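Local structure of threonine--tRNA ligase catalytic subunit (Aeropyrum pernix, 3A32) at residues G196-M208 with R233-I247. The protein probably attaches threonine to its cognate tRNA in two steps, first activating the amino acid with ATP, and probably cannot deacylate mischarged seryl-tRNA because it lacks an editing domain. Sequence-based numbering, arbitrary orientation.
With SO4 (sulfate ion), chain C.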
loop_
_atom_site.group_PDB
_atom_site.type_symbol
_atom_site.label_atom_id
_atom_site.label_comp_id
_atom_site.label_asym_id
_atom_site.label_seq_id
_atom_site.Cartn_x
_atom_site.Cartn_y
_atom_site.Cartn_z
ATOM N N GLY A 196 -4.817 -6.931 24.870
ATOM C CA GLY A 196 -4.343 -8.123 25.562
ATOM C C GLY A 196 -4.996 -9.430 25.145
ATOM O O GLY A 196 -6.243 -9.555 25.053
ATOM N N VAL A 197 -4.148 -10.419 24.887
ATOM C CA VAL A 197 -4.648 -11.722 24.489
ATOM C C VAL A 197 -4.246 -12.673 25.607
ATOM O O VAL A 197 -3.072 -12.987 25.748
ATOM C CB VAL A 197 -4.050 -12.182 23.141
ATOM C CG1 VAL A 197 -4.482 -13.601 22.830
ATOM C CG2 VAL A 197 -4.482 -11.228 22.015
ATOM N N SER A 198 -5.215 -13.097 26.419
ATOM C CA SER A 198 -4.901 -14.005 27.552
ATOM C C SER A 198 -6.079 -14.911 27.817
ATOM O O SER A 198 -7.122 -14.781 27.158
ATOM C CB SER A 198 -4.715 -13.181 28.809
ATOM O OG SER A 198 -5.985 -12.660 29.167
ATOM N N SER A 199 -5.921 -15.783 28.820
ATOM C CA SER A 199 -6.995 -16.678 29.296
ATOM C C SER A 199 -8.311 -15.974 29.630
ATOM O O SER A 199 -9.388 -16.587 29.522
ATOM C CB SER A 199 -6.519 -17.545 30.492
ATOM O OG SER A 199 -6.222 -16.761 31.650
ATOM N N GLU A 200 -8.239 -14.689 29.985
ATOM C CA GLU A 200 -9.426 -13.927 30.374
ATOM C C GLU A 200 -10.092 -13.135 29.255
ATOM O O GLU A 200 -11.231 -12.637 29.421
ATOM C CB GLU A 200 -9.126 -13.016 31.578
ATOM C CG GLU A 200 -9.586 -13.574 32.971
ATOM C CD GLU A 200 -11.107 -13.336 33.281
ATOM O OE1 GLU A 200 -11.518 -12.145 33.512
ATOM O OE2 GLU A 200 -11.883 -14.353 33.327
ATOM N N THR A 201 -9.424 -13.026 28.116
ATOM C CA THR A 201 -9.896 -12.148 27.053
ATOM C C THR A 201 -10.069 -12.866 25.721
ATOM O O THR A 201 -10.408 -12.261 24.731
ATOM C CB THR A 201 -8.967 -10.931 26.831
ATOM O OG1 THR A 201 -7.746 -11.379 26.261
ATOM C CG2 THR A 201 -8.658 -10.205 28.144
ATOM N N PHE A 202 -9.830 -14.157 25.676
ATOM C CA PHE A 202 -9.684 -14.778 24.347
ATOM C C PHE A 202 -10.238 -16.197 24.353
ATOM O O PHE A 202 -10.143 -16.896 25.361
ATOM C CB PHE A 202 -8.226 -14.718 23.834
ATOM C CG PHE A 202 -8.114 -14.613 22.326
ATOM C CD1 PHE A 202 -8.224 -13.356 21.686
ATOM C CD2 PHE A 202 -7.953 -15.766 21.540
ATOM C CE1 PHE A 202 -8.192 -13.240 20.326
ATOM C CE2 PHE A 202 -7.888 -15.665 20.148
ATOM C CZ PHE A 202 -7.995 -14.354 19.530
ATOM N N LYS A 203 -10.824 -16.574 23.222
ATOM C CA LYS A 203 -11.399 -17.878 23.014
ATOM C C LYS A 203 -11.026 -18.378 21.600
ATOM O O LYS A 203 -11.029 -17.610 20.625
ATOM C CB LYS A 203 -12.942 -17.744 23.189
ATOM C CG LYS A 203 -13.714 -18.999 22.984
ATOM C CD LYS A 203 -15.037 -19.053 23.775
ATOM C CE LYS A 203 -16.018 -18.015 23.271
ATOM N NZ LYS A 203 -17.376 -18.118 23.897
ATOM N N VAL A 204 -10.724 -19.665 21.480
ATOM C CA VAL A 204 -10.486 -20.283 20.195
ATOM C C VAL A 204 -11.619 -21.286 19.936
ATOM O O VAL A 204 -11.826 -22.194 20.728
ATOM C CB VAL A 204 -9.086 -20.982 20.131
ATOM C CG1 VAL A 204 -9.074 -22.081 19.086
ATOM C CG2 VAL A 204 -7.972 -19.952 19.824
ATOM N N ARG A 205 -12.334 -21.125 18.825
ATOM C CA ARG A 205 -13.449 -22.005 18.497
ATOM C C ARG A 205 -13.141 -22.854 17.261
ATOM O O ARG A 205 -12.888 -22.321 16.184
ATOM C CB ARG A 205 -14.718 -21.170 18.245
ATOM C CG ARG A 205 -15.975 -21.962 17.858
ATOM C CD ARG A 205 -17.143 -20.982 17.555
ATOM N NE ARG A 205 -17.693 -20.525 18.813
ATOM C CZ ARG A 205 -17.912 -19.259 19.152
ATOM N NH1 ARG A 205 -17.679 -18.262 18.294
ATOM N NH2 ARG A 205 -18.390 -19.000 20.369
ATOM N N LEU A 206 -13.248 -24.169 17.393
ATOM C CA LEU A 206 -13.052 -25.055 16.243
ATOM C C LEU A 206 -14.377 -25.492 15.680
ATOM O O LEU A 206 -15.294 -25.837 16.445
ATOM C CB LEU A 206 -12.236 -26.284 16.630
ATOM C CG LEU A 206 -10.959 -26.141 17.486
ATOM C CD1 LEU A 206 -10.218 -27.504 17.641
ATOM C CD2 LEU A 206 -9.961 -25.056 16.989
ATOM N N SER A 207 -14.511 -25.460 14.351
ATOM C CA SER A 207 -15.720 -25.985 13.711
ATOM C C SER A 207 -15.399 -27.205 12.816
ATOM O O SER A 207 -14.637 -27.115 11.855
ATOM C CB SER A 207 -16.450 -24.879 12.964
ATOM O OG SER A 207 -16.755 -23.796 13.838
ATOM N N MET A 208 -15.971 -28.348 13.158
ATOM C CA MET A 208 -15.543 -29.637 12.611
ATOM C C MET A 208 -16.652 -30.279 11.785
ATOM O O MET A 208 -17.757 -29.778 11.774
ATOM C CB MET A 208 -15.147 -30.580 13.756
ATOM C CG MET A 208 -14.276 -29.977 14.815
ATOM S SD MET A 208 -12.675 -29.431 14.144
ATOM C CE MET A 208 -11.554 -30.058 15.405
ATOM N N ARG A 233 -6.736 -29.648 16.553
ATOM C CA ARG A 233 -6.838 -30.066 17.940
ATOM C C ARG A 233 -5.499 -29.982 18.644
ATOM O O ARG A 233 -5.422 -29.440 19.744
ATOM C CB ARG A 233 -7.431 -31.480 18.064
ATOM C CG ARG A 233 -8.904 -31.525 17.808
ATOM C CD ARG A 233 -9.446 -32.916 18.018
ATOM N NE ARG A 233 -10.857 -32.947 17.694
ATOM C CZ ARG A 233 -11.383 -33.732 16.766
ATOM N NH1 ARG A 233 -10.612 -34.578 16.089
ATOM N NH2 ARG A 233 -12.684 -33.704 16.538
ATOM N N GLU A 234 -4.445 -30.491 18.013
ATOM C CA GLU A 234 -3.100 -30.393 18.578
ATOM C C GLU A 234 -2.632 -28.962 18.730
ATOM O O GLU A 234 -2.097 -28.603 19.760
ATOM C CB GLU A 234 -2.085 -31.163 17.735
ATOM C CG GLU A 234 -2.291 -32.652 17.765
ATOM C CD GLU A 234 -1.923 -33.314 19.155
ATOM O OE1 GLU A 234 -1.516 -32.593 20.129
ATOM O OE2 GLU A 234 -2.054 -34.569 19.231
ATOM N N ALA A 235 -2.835 -28.158 17.688
ATOM C CA ALA A 235 -2.461 -26.744 17.725
ATOM C C ALA A 235 -3.188 -26.006 18.859
ATOM O O ALA A 235 -2.542 -25.318 19.661
ATOM C CB ALA A 235 -2.686 -26.047 16.344
ATOM N N ALA A 236 -4.504 -26.207 18.938
ATOM C CA ALA A 236 -5.352 -25.640 19.982
ATOM C C ALA A 236 -4.944 -26.153 21.357
ATOM O O ALA A 236 -5.057 -25.441 22.357
ATOM C CB ALA A 236 -6.820 -25.991 19.728
ATOM N N SER A 237 -4.478 -27.390 21.411
ATOM C CA SER A 237 -4.033 -27.939 22.687
ATOM C C SER A 237 -2.734 -27.269 23.117
ATOM O O SER A 237 -2.546 -26.990 24.300
ATOM C CB SER A 237 -3.927 -29.473 22.621
ATOM O OG SER A 237 -3.187 -29.972 23.718
ATOM N N ARG A 238 -1.853 -26.964 22.164
ATOM C CA ARG A 238 -0.667 -26.140 22.473
ATOM C C ARG A 238 -1.004 -24.717 22.878
ATOM O O ARG A 238 -0.375 -24.154 23.781
ATOM C CB ARG A 238 0.332 -26.128 21.325
ATOM C CG ARG A 238 0.969 -27.471 21.152
ATOM C CD ARG A 238 1.728 -27.580 19.850
ATOM N NE ARG A 238 1.873 -29.000 19.535
ATOM C CZ ARG A 238 2.668 -29.485 18.582
ATOM N NH1 ARG A 238 3.385 -28.650 17.797
ATOM N NH2 ARG A 238 2.719 -30.809 18.402
ATOM N N ILE A 239 -2.025 -24.140 22.246
ATOM C CA ILE A 239 -2.439 -22.800 22.601
ATOM C C ILE A 239 -2.948 -22.806 24.046
ATOM O O ILE A 239 -2.558 -21.949 24.839
ATOM C CB ILE A 239 -3.542 -22.278 21.637
ATOM C CG1 ILE A 239 -2.976 -22.081 20.230
ATOM C CG2 ILE A 239 -4.179 -21.011 22.201
ATOM C CD1 ILE A 239 -4.042 -21.926 19.173
ATOM N N ASN A 240 -3.809 -23.779 24.379
ATOM C CA ASN A 240 -4.380 -23.853 25.719
ATOM C C ASN A 240 -3.299 -24.159 26.765
ATOM O O ASN A 240 -3.268 -23.550 27.821
ATOM C CB ASN A 240 -5.525 -24.861 25.790
ATOM C CG ASN A 240 -5.915 -25.200 27.230
ATOM O OD1 ASN A 240 -5.331 -26.098 27.854
ATOM N ND2 ASN A 240 -6.906 -24.497 27.752
ATOM N N GLU A 241 -2.375 -25.060 26.432
ATOM C CA GLU A 241 -1.303 -25.373 27.343
ATOM C C GLU A 241 -0.510 -24.133 27.615
ATOM O O GLU A 241 -0.171 -23.899 28.750
ATOM C CB GLU A 241 -0.388 -26.505 26.840
ATOM C CG GLU A 241 0.442 -27.119 28.008
ATOM C CD GLU A 241 1.707 -27.839 27.547
ATOM O OE1 GLU A 241 1.604 -28.743 26.663
ATOM O OE2 GLU A 241 2.805 -27.503 28.081
ATOM N N LYS A 242 -0.220 -23.330 26.581
ATOM C CA LYS A 242 0.703 -22.182 26.749
ATOM C C LYS A 242 0.063 -20.957 27.410
ATOM O O LYS A 242 0.706 -20.271 28.230
ATOM C CB LYS A 242 1.362 -21.790 25.424
ATOM C CG LYS A 242 2.468 -20.714 25.598
ATOM C CD LYS A 242 3.168 -20.307 24.296
ATOM C CE LYS A 242 4.215 -19.211 24.539
ATOM N NZ LYS A 242 5.164 -18.895 23.356
ATOM N N TYR A 243 -1.207 -20.693 27.070
ATOM C CA TYR A 243 -1.876 -19.483 27.534
ATOM C C TYR A 243 -3.120 -19.693 28.386
ATOM O O TYR A 243 -3.730 -18.708 28.906
ATOM C CB TYR A 243 -2.242 -18.632 26.324
ATOM C CG TYR A 243 -1.068 -18.259 25.467
ATOM C CD1 TYR A 243 -0.117 -17.327 25.914
ATOM C CD2 TYR A 243 -0.897 -18.825 24.217
ATOM C CE1 TYR A 243 0.967 -16.978 25.126
ATOM C CE2 TYR A 243 0.180 -18.494 23.437
ATOM C CZ TYR A 243 1.091 -17.558 23.888
ATOM O OH TYR A 243 2.151 -17.216 23.095
ATOM N N GLY A 244 -3.535 -20.947 28.507
ATOM C CA GLY A 244 -4.695 -21.292 29.350
ATOM C C GLY A 244 -5.942 -20.782 28.668
ATOM O O GLY A 244 -6.973 -20.644 29.309
ATOM N N ILE A 245 -5.818 -20.501 27.355
ATOM C CA ILE A 245 -6.878 -19.939 26.530
ATOM C C ILE A 245 -7.860 -21.066 26.238
ATOM O O ILE A 245 -7.495 -22.201 25.837
ATOM C CB ILE A 245 -6.331 -19.296 25.185
ATOM C CG1 ILE A 245 -5.630 -17.958 25.455
ATOM C CG2 ILE A 245 -7.447 -19.144 24.136
ATOM C CD1 ILE A 245 -4.967 -17.351 24.184
ATOM N N ASP A 246 -9.130 -20.786 26.428
ATOM C CA ASP A 246 -9.949 -21.940 26.310
ATOM C C ASP A 246 -10.453 -22.279 24.858
ATOM O O ASP A 246 -10.513 -21.383 23.969
ATOM C CB ASP A 246 -10.850 -22.092 27.544
ATOM C CG ASP A 246 -12.046 -21.273 27.486
ATOM O OD1 ASP A 246 -12.389 -20.689 28.537
ATOM O OD2 ASP A 246 -12.647 -21.269 26.402
ATOM N N ILE A 247 -10.677 -23.575 24.620
ATOM C CA ILE A 247 -10.890 -24.113 23.301
ATOM C C ILE A 247 -12.293 -24.659 23.284
ATOM O O ILE A 247 -12.680 -25.351 24.206
ATOM C CB ILE A 247 -9.922 -25.321 22.998
ATOM C CG1 ILE A 247 -8.441 -24.982 23.300
ATOM C CG2 ILE A 247 -10.124 -25.820 21.535
ATOM C CD1 ILE A 247 -7.957 -23.661 22.561
HETATM S S SO4 C . -19.051 -21.118 24.209
HETATM O O1 SO4 C . -17.807 -20.700 24.863
HETATM O O2 SO4 C . -19.042 -22.565 24.019
HETATM O O3 SO4 C . -20.140 -20.761 25.117
HETATM O O4 SO4 C . -19.230 -20.487 22.887
HETATM O O HOH W 1 -10.169 -18.223 27.621
HETATM O O HOH W 2 -2.954 -16.122 29.577
#
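V204 and I247 pair in parallel where strand 202-207 meets the strand that follows helix 233-243. The direct backbone bond runs from V204 N to D246 O (3.0 Å) and is almost straight, 179° at the hydrogen; a CA-H...O contact from I247 CA to V204 O (3.3 Å) supports the same register. Beyond this bond, where F202 O and D246 N are 4.2 Å apart, one water bridges the chains, donating to S199 O and F202 O and accepting from D246 N. A second water links S199 N to Y243 O.

V204, L206 and I247 make apolar contacts on one face of the sheet. V204 and I247 run side by side, with I247 CD1 3.8 Å from V204 CB. L206 CG meets I247 CG2, while its CD1 reaches A236 CB on the helix. From the adjoining loops, I245 and V197 continue the cluster. I245 places CG2 anti to its backbone N, at the edge of the F202 ring and 3.7 Å from F202 O; its CD1 touches V197 CG1, which itself sits over a face of that ring. Farther along, M208 CE lies 3.5 Å above the R233 guanidinium plane, offset toward the rim, and E249 forms a salt bridge with R233.

On the other face, K203 bends at chi3 (66°), and its NZ donates to O1 (2.8 Å) of a sulfate ion, probably from the crystallisation liquor, while R205 NH2 bonds O4 in the guanidinium plane. E275 pairs with both cations. A methionine in place of K203 would probably leave both the sulfate and E275 without the lysine ammonium.

The unit is a beta-alpha-beta crossover in the class II synthetase core: residues 233-243 of helix 222-243 run at 168° to strand 202-207, strand 260-268 flanks that strand antiparallel, and helix 174-191 packs against V197, F202 and I245.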